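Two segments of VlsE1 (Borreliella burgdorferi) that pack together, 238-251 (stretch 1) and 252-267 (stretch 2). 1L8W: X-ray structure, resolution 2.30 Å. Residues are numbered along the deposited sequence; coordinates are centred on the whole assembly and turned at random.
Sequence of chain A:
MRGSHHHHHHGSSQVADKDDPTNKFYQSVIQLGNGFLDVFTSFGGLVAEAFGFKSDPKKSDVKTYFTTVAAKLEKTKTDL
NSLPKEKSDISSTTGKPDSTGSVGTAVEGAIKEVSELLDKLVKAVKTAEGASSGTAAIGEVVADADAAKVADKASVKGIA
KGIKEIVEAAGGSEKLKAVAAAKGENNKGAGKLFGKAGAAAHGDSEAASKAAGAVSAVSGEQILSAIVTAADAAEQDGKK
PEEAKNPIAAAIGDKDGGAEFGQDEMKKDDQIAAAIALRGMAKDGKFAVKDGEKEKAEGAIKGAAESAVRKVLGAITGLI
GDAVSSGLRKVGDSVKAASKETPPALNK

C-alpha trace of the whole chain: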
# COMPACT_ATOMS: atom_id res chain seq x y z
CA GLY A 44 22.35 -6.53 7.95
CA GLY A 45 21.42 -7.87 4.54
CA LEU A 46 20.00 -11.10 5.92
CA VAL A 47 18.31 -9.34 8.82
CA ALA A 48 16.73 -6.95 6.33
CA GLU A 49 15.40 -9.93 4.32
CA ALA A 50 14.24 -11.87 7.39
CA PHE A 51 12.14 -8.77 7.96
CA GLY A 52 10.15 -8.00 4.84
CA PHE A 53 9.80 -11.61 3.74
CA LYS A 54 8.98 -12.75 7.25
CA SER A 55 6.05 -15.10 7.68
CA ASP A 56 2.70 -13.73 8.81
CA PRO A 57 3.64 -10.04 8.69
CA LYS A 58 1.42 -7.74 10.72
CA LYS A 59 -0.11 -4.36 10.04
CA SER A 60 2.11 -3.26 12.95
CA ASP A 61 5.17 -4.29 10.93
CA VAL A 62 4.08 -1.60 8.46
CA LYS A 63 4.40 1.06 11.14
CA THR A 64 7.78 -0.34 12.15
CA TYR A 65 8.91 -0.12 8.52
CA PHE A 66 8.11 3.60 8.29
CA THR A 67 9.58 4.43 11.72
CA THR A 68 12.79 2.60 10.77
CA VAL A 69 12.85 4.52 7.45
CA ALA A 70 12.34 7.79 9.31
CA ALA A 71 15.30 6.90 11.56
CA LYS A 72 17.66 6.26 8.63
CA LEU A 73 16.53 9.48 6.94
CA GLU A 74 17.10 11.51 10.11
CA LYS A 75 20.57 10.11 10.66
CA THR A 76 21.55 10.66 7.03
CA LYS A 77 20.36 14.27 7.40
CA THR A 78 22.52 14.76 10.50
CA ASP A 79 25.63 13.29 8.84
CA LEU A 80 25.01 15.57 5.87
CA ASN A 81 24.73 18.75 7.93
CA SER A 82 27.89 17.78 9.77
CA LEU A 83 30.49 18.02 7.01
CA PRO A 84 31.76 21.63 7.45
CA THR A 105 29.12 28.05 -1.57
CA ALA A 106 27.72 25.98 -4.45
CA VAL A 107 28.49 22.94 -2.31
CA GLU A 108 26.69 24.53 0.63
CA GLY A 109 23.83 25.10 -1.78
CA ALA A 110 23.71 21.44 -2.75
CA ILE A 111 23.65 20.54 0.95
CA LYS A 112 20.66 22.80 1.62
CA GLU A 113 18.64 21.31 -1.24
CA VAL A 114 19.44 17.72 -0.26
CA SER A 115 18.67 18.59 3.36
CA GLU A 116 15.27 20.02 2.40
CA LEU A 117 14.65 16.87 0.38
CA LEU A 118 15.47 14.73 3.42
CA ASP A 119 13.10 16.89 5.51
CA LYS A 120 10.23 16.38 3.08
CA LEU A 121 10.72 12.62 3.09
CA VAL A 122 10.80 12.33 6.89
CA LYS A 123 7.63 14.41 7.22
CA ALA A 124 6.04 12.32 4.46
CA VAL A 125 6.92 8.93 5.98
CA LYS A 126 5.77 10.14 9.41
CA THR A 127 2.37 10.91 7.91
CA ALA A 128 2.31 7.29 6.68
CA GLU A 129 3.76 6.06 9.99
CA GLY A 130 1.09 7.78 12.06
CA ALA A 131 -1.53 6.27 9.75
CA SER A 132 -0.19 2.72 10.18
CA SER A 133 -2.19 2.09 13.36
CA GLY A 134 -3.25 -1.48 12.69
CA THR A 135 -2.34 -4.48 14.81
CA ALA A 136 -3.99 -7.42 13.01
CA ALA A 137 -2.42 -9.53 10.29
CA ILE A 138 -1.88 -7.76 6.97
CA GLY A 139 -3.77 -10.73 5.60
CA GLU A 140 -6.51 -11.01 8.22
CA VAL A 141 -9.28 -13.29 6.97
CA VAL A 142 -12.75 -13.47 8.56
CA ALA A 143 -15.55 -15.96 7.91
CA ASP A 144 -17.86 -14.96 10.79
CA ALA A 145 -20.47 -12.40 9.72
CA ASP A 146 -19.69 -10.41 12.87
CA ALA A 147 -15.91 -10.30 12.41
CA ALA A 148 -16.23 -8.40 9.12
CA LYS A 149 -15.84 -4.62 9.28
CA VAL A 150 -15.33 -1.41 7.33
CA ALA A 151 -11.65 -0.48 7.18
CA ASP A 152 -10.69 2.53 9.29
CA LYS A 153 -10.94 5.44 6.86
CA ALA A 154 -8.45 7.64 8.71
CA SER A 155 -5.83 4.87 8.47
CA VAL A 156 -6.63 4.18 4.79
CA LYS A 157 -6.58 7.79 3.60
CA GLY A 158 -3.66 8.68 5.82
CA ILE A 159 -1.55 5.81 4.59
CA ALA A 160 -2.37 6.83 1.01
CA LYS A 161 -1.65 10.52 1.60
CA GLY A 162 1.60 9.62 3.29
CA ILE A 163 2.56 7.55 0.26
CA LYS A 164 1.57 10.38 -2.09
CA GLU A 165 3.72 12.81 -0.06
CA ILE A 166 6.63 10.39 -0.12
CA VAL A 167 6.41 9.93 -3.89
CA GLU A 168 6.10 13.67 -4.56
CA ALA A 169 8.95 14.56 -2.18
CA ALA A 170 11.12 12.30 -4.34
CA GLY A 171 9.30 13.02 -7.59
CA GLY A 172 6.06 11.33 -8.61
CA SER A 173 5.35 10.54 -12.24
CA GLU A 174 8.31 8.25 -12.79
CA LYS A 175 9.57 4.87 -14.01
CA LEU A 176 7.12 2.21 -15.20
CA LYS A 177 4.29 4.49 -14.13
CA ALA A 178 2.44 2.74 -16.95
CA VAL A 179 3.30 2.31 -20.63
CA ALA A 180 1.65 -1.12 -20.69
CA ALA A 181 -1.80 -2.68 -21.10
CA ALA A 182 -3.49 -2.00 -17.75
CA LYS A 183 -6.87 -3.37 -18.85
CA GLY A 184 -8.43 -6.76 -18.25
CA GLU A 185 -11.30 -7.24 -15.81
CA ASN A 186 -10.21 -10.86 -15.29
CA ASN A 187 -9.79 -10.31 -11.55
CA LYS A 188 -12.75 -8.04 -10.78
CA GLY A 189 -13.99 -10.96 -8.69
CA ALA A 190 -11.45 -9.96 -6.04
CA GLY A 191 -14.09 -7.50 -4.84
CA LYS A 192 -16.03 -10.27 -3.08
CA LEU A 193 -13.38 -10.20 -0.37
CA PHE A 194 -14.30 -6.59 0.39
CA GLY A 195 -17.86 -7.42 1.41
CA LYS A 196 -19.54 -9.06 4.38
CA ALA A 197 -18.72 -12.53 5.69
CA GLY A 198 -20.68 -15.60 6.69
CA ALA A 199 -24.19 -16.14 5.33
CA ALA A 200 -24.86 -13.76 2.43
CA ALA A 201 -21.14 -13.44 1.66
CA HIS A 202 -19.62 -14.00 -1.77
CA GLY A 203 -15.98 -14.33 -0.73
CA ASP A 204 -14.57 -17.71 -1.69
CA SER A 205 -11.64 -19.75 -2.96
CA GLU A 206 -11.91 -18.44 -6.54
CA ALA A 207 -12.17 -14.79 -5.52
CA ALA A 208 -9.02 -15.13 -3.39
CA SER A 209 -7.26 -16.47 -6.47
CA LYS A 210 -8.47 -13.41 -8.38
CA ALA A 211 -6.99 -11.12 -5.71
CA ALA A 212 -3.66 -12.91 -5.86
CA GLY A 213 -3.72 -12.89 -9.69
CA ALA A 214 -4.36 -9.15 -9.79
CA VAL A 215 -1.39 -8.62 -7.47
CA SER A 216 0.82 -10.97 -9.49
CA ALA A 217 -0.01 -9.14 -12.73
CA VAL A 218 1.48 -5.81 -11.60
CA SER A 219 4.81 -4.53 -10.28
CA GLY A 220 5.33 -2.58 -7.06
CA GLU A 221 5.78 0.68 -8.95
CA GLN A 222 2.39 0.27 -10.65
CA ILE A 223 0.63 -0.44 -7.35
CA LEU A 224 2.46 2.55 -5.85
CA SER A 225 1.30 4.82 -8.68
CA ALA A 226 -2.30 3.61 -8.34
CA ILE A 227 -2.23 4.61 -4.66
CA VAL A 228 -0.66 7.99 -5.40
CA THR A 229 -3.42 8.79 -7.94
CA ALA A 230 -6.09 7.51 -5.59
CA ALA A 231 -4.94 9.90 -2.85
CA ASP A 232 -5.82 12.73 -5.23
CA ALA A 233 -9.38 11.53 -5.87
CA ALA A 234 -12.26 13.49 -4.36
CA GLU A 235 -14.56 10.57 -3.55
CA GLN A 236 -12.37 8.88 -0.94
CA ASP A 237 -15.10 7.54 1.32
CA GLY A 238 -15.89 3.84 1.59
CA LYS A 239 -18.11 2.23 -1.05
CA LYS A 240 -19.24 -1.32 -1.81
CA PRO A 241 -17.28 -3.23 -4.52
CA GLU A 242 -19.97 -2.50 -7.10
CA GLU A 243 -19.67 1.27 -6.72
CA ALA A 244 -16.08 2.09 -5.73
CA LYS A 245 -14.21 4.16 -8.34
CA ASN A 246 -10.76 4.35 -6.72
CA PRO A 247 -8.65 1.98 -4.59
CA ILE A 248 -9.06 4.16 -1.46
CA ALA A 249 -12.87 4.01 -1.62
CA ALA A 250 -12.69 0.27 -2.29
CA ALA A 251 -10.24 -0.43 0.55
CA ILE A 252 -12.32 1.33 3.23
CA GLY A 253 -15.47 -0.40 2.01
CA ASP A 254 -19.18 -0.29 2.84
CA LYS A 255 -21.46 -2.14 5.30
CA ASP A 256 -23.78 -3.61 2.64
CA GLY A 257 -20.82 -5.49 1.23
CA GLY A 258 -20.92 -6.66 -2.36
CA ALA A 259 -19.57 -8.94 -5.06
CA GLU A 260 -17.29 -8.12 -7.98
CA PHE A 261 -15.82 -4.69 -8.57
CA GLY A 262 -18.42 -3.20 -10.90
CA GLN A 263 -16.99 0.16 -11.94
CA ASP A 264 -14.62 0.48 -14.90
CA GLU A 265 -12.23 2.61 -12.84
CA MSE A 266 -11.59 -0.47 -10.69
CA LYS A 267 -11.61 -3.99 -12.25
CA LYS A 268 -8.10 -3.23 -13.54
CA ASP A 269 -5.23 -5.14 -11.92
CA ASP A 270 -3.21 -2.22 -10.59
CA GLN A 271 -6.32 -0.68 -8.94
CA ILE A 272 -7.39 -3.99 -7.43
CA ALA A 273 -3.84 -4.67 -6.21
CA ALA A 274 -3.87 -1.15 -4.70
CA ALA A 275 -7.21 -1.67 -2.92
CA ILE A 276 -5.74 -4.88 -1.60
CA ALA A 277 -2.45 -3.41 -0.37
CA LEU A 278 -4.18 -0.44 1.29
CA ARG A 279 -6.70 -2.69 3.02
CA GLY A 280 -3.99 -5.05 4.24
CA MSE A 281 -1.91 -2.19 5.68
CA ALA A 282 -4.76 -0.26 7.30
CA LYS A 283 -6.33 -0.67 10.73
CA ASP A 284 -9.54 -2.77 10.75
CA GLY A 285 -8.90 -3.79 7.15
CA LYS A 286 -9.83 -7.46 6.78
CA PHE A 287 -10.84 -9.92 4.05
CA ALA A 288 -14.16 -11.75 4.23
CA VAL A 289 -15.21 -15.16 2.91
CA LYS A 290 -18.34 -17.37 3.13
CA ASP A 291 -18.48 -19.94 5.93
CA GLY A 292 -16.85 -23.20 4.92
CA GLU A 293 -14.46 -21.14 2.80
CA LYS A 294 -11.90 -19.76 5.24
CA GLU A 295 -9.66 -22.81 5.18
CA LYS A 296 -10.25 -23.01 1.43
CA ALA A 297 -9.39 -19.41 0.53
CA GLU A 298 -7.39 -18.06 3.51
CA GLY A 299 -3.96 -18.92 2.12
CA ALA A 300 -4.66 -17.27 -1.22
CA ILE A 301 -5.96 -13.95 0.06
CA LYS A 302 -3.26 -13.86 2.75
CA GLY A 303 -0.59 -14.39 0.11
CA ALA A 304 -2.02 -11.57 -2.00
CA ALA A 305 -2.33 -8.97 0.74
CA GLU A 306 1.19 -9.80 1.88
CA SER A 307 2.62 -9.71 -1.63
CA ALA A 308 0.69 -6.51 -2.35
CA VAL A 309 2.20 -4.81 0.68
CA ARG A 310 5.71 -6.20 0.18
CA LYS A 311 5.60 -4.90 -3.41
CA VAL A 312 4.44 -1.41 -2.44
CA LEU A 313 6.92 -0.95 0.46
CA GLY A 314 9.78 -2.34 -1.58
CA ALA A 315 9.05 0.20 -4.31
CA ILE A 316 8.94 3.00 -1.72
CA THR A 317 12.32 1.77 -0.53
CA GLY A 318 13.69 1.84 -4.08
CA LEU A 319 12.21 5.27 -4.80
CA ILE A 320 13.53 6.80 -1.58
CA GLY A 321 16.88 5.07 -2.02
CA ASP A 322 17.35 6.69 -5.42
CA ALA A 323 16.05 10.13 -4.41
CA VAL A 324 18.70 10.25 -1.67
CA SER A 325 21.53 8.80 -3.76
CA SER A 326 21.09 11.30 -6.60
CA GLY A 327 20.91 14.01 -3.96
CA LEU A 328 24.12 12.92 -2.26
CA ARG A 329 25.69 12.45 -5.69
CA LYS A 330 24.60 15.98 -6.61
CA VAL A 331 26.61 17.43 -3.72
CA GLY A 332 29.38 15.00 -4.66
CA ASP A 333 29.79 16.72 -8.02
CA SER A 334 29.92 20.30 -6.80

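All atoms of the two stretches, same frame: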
# COMPACT_ATOMS: atom_id res chain seq x y z
N GLY A 238 -15.59 5.23 1.86
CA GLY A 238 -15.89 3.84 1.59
C GLY A 238 -17.13 3.58 0.75
O GLY A 238 -18.17 4.23 0.93
N LYS A 239 -17.02 2.62 -0.16
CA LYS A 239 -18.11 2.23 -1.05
C LYS A 239 -18.04 0.73 -1.32
O LYS A 239 -16.96 0.14 -1.33
CB LYS A 239 -17.99 2.99 -2.38
CG LYS A 239 -18.05 4.50 -2.25
CD LYS A 239 -18.06 5.17 -3.62
CE LYS A 239 -17.81 6.66 -3.51
NZ LYS A 239 -16.45 6.95 -2.93
N LYS A 240 -19.20 0.11 -1.54
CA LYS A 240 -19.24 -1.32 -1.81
C LYS A 240 -18.48 -1.58 -3.11
O LYS A 240 -18.28 -0.66 -3.91
CB LYS A 240 -20.68 -1.82 -1.92
CG LYS A 240 -21.53 -1.15 -2.98
CD LYS A 240 -23.01 -1.51 -2.79
CE LYS A 240 -23.24 -3.01 -2.83
NZ LYS A 240 -24.64 -3.41 -2.49
N PRO A 241 -18.03 -2.83 -3.33
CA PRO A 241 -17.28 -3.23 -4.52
C PRO A 241 -17.90 -2.80 -5.84
O PRO A 241 -17.21 -2.43 -6.78
CB PRO A 241 -17.20 -4.75 -4.39
CG PRO A 241 -17.22 -4.96 -2.90
CD PRO A 241 -18.30 -4.00 -2.47
N GLU A 242 -19.23 -2.85 -5.90
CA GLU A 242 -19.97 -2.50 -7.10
C GLU A 242 -19.94 -1.03 -7.47
O GLU A 242 -20.14 -0.67 -8.63
CB GLU A 242 -21.44 -2.93 -6.95
CG GLU A 242 -21.65 -4.41 -6.71
CD GLU A 242 -21.58 -4.78 -5.23
OE1 GLU A 242 -20.86 -4.09 -4.48
OE2 GLU A 242 -22.23 -5.78 -4.83
N GLU A 243 -19.66 -0.17 -6.49
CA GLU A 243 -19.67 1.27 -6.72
C GLU A 243 -18.35 2.01 -6.62
O GLU A 243 -18.21 3.11 -7.17
CB GLU A 243 -20.67 1.91 -5.77
CG GLU A 243 -22.10 1.39 -5.90
CD GLU A 243 -22.98 1.85 -4.75
OE1 GLU A 243 -22.87 3.02 -4.35
OE2 GLU A 243 -23.80 1.05 -4.26
N ALA A 244 -17.38 1.44 -5.90
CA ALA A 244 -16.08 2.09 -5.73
C ALA A 244 -15.44 2.48 -7.07
O ALA A 244 -15.47 1.71 -8.03
CB ALA A 244 -15.14 1.17 -4.95
N LYS A 245 -14.86 3.68 -7.12
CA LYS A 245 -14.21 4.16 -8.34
C LYS A 245 -12.70 4.38 -8.19
O LYS A 245 -12.01 4.72 -9.16
CB LYS A 245 -14.88 5.46 -8.82
CG LYS A 245 -16.29 5.26 -9.41
CD LYS A 245 -16.90 6.58 -9.86
CE LYS A 245 -18.27 6.38 -10.51
NZ LYS A 245 -18.19 5.60 -11.78
N ASN A 246 -12.19 4.20 -6.98
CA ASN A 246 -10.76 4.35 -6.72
C ASN A 246 -10.34 3.35 -5.64
O ASN A 246 -11.17 2.94 -4.83
CB ASN A 246 -10.44 5.79 -6.31
CG ASN A 246 -11.10 6.20 -5.01
OD1 ASN A 246 -10.71 5.74 -3.93
ND2 ASN A 246 -12.11 7.06 -5.09
N PRO A 247 -9.06 2.94 -5.62
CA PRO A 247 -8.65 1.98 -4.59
C PRO A 247 -8.86 2.38 -3.12
O PRO A 247 -9.04 1.51 -2.25
CB PRO A 247 -7.18 1.69 -4.95
CG PRO A 247 -6.75 2.88 -5.72
CD PRO A 247 -7.95 3.27 -6.53
N ILE A 248 -8.84 3.68 -2.83
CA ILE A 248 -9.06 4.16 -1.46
C ILE A 248 -10.51 3.90 -1.04
O ILE A 248 -10.77 3.39 0.05
CB ILE A 248 -8.73 5.68 -1.33
CG1 ILE A 248 -7.22 5.90 -1.48
CG2 ILE A 248 -9.21 6.23 0.01
CD1 ILE A 248 -6.79 7.34 -1.39
N ALA A 249 -11.45 4.23 -1.91
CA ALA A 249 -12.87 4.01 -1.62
C ALA A 249 -13.18 2.52 -1.51
O ALA A 249 -14.06 2.11 -0.73
CB ALA A 249 -13.72 4.64 -2.72
N ALA A 250 -12.48 1.71 -2.30
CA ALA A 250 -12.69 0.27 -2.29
C ALA A 250 -12.10 -0.36 -1.04
O ALA A 250 -12.72 -1.25 -0.45
CB ALA A 250 -12.07 -0.37 -3.56
N ALA A 251 -10.92 0.10 -0.64
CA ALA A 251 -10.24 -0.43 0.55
C ALA A 251 -11.02 -0.17 1.85
O ALA A 251 -11.15 -1.05 2.69
CB ALA A 251 -8.83 0.15 0.66
N ILE A 252 -11.54 1.05 2.03
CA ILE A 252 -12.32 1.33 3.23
C ILE A 252 -13.57 0.46 3.22
O ILE A 252 -13.89 -0.18 4.23
CB ILE A 252 -12.72 2.83 3.32
CG1 ILE A 252 -11.46 3.68 3.52
CG2 ILE A 252 -13.73 3.04 4.46
CD1 ILE A 252 -11.70 5.18 3.46
N GLY A 253 -14.27 0.43 2.09
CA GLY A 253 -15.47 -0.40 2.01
C GLY A 253 -16.77 0.17 2.54
O GLY A 253 -16.83 1.31 3.04
N ASP A 254 -17.82 -0.64 2.44
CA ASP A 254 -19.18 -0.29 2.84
C ASP A 254 -19.82 -1.44 3.64
O ASP A 254 -19.43 -2.59 3.49
CB ASP A 254 -19.99 0.00 1.57
CG ASP A 254 -21.46 0.23 1.83
OD1 ASP A 254 -22.18 -0.75 2.13
OD2 ASP A 254 -21.90 1.40 1.72
N LYS A 255 -20.80 -1.12 4.48
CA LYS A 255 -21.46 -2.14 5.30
C LYS A 255 -22.34 -3.13 4.54
O LYS A 255 -22.48 -4.27 4.97
CB LYS A 255 -22.29 -1.48 6.41
CG LYS A 255 -21.46 -0.67 7.41
CD LYS A 255 -22.19 -0.47 8.74
CE LYS A 255 -22.33 -1.80 9.49
NZ LYS A 255 -23.04 -1.67 10.81
N ASP A 256 -22.93 -2.71 3.42
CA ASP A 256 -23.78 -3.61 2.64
C ASP A 256 -22.97 -4.69 1.94
O ASP A 256 -23.53 -5.67 1.44
CB ASP A 256 -24.61 -2.86 1.60
CG ASP A 256 -25.70 -2.02 2.22
OD1 ASP A 256 -26.11 -2.34 3.36
OD2 ASP A 256 -26.16 -1.05 1.57
N GLY A 257 -21.66 -4.51 1.89
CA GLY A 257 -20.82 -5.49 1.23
C GLY A 257 -21.13 -5.52 -0.25
O GLY A 257 -21.77 -4.60 -0.78
N GLY A 258 -20.68 -6.57 -0.93
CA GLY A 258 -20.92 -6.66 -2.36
C GLY A 258 -20.11 -7.76 -3.00
O GLY A 258 -19.34 -8.46 -2.33
N ALA A 259 -20.27 -7.92 -4.31
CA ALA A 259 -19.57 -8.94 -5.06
C ALA A 259 -18.38 -8.38 -5.82
O ALA A 259 -17.50 -7.76 -5.23
CB ALA A 259 -20.53 -9.62 -6.03
N GLU A 260 -18.38 -8.59 -7.13
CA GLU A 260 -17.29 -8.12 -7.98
C GLU A 260 -17.17 -6.61 -7.99
O GLU A 260 -18.08 -5.90 -7.58
CB GLU A 260 -17.51 -8.58 -9.42
CG GLU A 260 -17.84 -10.05 -9.59
CD GLU A 260 -17.77 -10.49 -11.04
OE1 GLU A 260 -18.35 -9.79 -11.91
OE2 GLU A 260 -17.12 -11.52 -11.32
N PHE A 261 -16.02 -6.12 -8.44
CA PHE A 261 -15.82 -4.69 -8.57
C PHE A 261 -16.60 -4.38 -9.85
O PHE A 261 -16.32 -4.95 -10.91
CB PHE A 261 -14.33 -4.36 -8.75
CG PHE A 261 -13.54 -4.42 -7.46
CD1 PHE A 261 -13.84 -3.56 -6.40
CD2 PHE A 261 -12.46 -5.29 -7.33
CE1 PHE A 261 -13.08 -3.58 -5.22
CE2 PHE A 261 -11.70 -5.33 -6.16
CZ PHE A 261 -12.01 -4.47 -5.10
N GLY A 262 -17.59 -3.51 -9.74
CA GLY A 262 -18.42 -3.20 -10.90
C GLY A 262 -18.04 -2.00 -11.76
O GLY A 262 -18.36 -1.98 -12.95
N GLN A 263 -17.38 -1.01 -11.18
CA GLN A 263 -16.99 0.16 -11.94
C GLN A 263 -15.80 -0.10 -12.86
O GLN A 263 -14.97 -0.98 -12.58
CB GLN A 263 -16.69 1.32 -10.99
CG GLN A 263 -17.87 1.67 -10.08
CD GLN A 263 -19.13 1.98 -10.87
OE1 GLN A 263 -19.16 2.91 -11.68
NE2 GLN A 263 -20.18 1.21 -10.64
N ASP A 264 -15.72 0.64 -13.96
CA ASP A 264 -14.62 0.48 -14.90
C ASP A 264 -13.31 1.03 -14.33
O ASP A 264 -12.24 0.56 -14.70
CB ASP A 264 -14.94 1.19 -16.22
CG ASP A 264 -16.01 0.47 -17.03
OD1 ASP A 264 -15.81 -0.71 -17.38
OD2 ASP A 264 -17.05 1.09 -17.33
N GLU A 265 -13.41 2.01 -13.45
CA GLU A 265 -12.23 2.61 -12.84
C GLU A 265 -11.47 1.56 -12.02
O GLU A 265 -10.25 1.63 -11.89
CB GLU A 265 -12.61 3.79 -11.95
CG GLU A 265 -13.09 5.01 -12.73
CD GLU A 265 -14.58 5.00 -12.97
OE1 GLU A 265 -15.16 3.90 -13.08
OE2 GLU A 265 -15.18 6.11 -13.05
N MSE A 266 -12.21 0.61 -11.45
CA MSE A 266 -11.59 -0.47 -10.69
C MSE A 266 -11.44 -1.61 -11.71
O MSE A 266 -11.07 -1.36 -12.86
CB MSE A 266 -12.49 -0.89 -9.52
CG MSE A 266 -12.46 0.06 -8.30
SE MSE A 266 -10.72 0.24 -7.37
CE MSE A 266 -10.00 1.66 -8.45
N LYS A 267 -11.73 -2.85 -11.32
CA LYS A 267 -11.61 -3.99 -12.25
C LYS A 267 -10.19 -4.22 -12.78
O LYS A 267 -9.77 -5.35 -12.95
CB LYS A 267 -12.57 -3.82 -13.43
CG LYS A 267 -14.04 -4.04 -13.09
CD LYS A 267 -14.91 -4.04 -14.34
CE LYS A 267 -16.33 -4.48 -14.01
NZ LYS A 267 -17.24 -4.48 -15.19
O HOH W 1 -21.62 1.82 -1.45
O HOH W 2 -15.91 -0.83 -8.38

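The strongest polar links in this contact gather around Gln263 and Lys245. Gln263 uses both ends of its amide: Gln263 NE2 donates to Glu242 O at 2.8 Å and almost linearly, at 171°, while Gln263 OE1 accepts from Lys245 NZ at 2.9 Å. One side chain thus satisfies a backbone carbonyl and a charged amine of the same opposing stretch. Although the CA-to-CB bond of Lys245 points sideways, its extended chain carries the end nearer, and a final m torsion places NZ within reach of its partners. Lys245 NZ also lies 3.3 Å from Glu265 OE2, a salt bridge whose hydrogen bond is weak, so the neutral amide is the closer of its two partners.

Glu242 shows a second way of reaching across. Its CA-to-CB bond points away, yet chi2 near 87° turns the carboxylate back, and Glu242 OE2 accepts from Ala259 N at 2.9 Å. Glu242 OE2 also sits 2.9 Å from Gly258 CA. There is no room for a side chain here: an ideal CB on Gly258 would stand 1.9 Å from Glu242 OE1 and 2.7 Å from Pro241 CD, clashing with both.

Backbone carbonyls do much of the remaining work. Pro241 O accepts from Gly262 N at 3.2 Å and also receives a CA-H...O contact from Phe261 CA at 3.2 Å. Water 2 donates to Pro241 O at 2.6 Å, donates to Ala244 O at 2.6 Å, and accepts from Gln263 N at 3.2 Å, joining three backbone groups. Water 1 plays a looser bridging part, accepting from Lys240 N at 3.0 Å and donating weakly to Asp254 OD2 at 3.2 Å.

The stretches are also covalently continuous, and the helix begun in stretch 1 runs over the junction. Asn246 caps its start, with Asn246 OD1 accepting from Ala249 N at 2.6 Å. Across the boundary, Ile252 N donates to Ile248 O at 3.2 Å and Gly253 N to Ala249 O at 3.3 Å. Gly253 then leaves helical geometry with phi 84°; at these angles a CB would jam against the preceding carbonyl, which by itself calls for glycine. Gly238 CA approaches Gly253 O in a 3.1 Å CA-H...O contact. A CB on Gly238 would fall 2.0 Å from Gly253 O and 2.8 Å from Ile252 CG2, so the close approach relies on glycine at this point too.

Beyond the polar network, two large side chains of stretch 2 pack on stretch 1, their apolar side-chain partners being alanines and prolines. Selenomethionine Met266 sends CE to 3.2 Å from Pro247 CD and 3.3 Å from Asn246 CA, while its SE lies 4.1 Å from Ala250 CB. Phe261 meets the same alanine, CE1 to Ala250 CB at 3.8 Å, and its CD1 is 4.1 Å from Pro241 CB. Ala250 therefore touches both side chains, and its small methyl is common ground for the ring and the selenium.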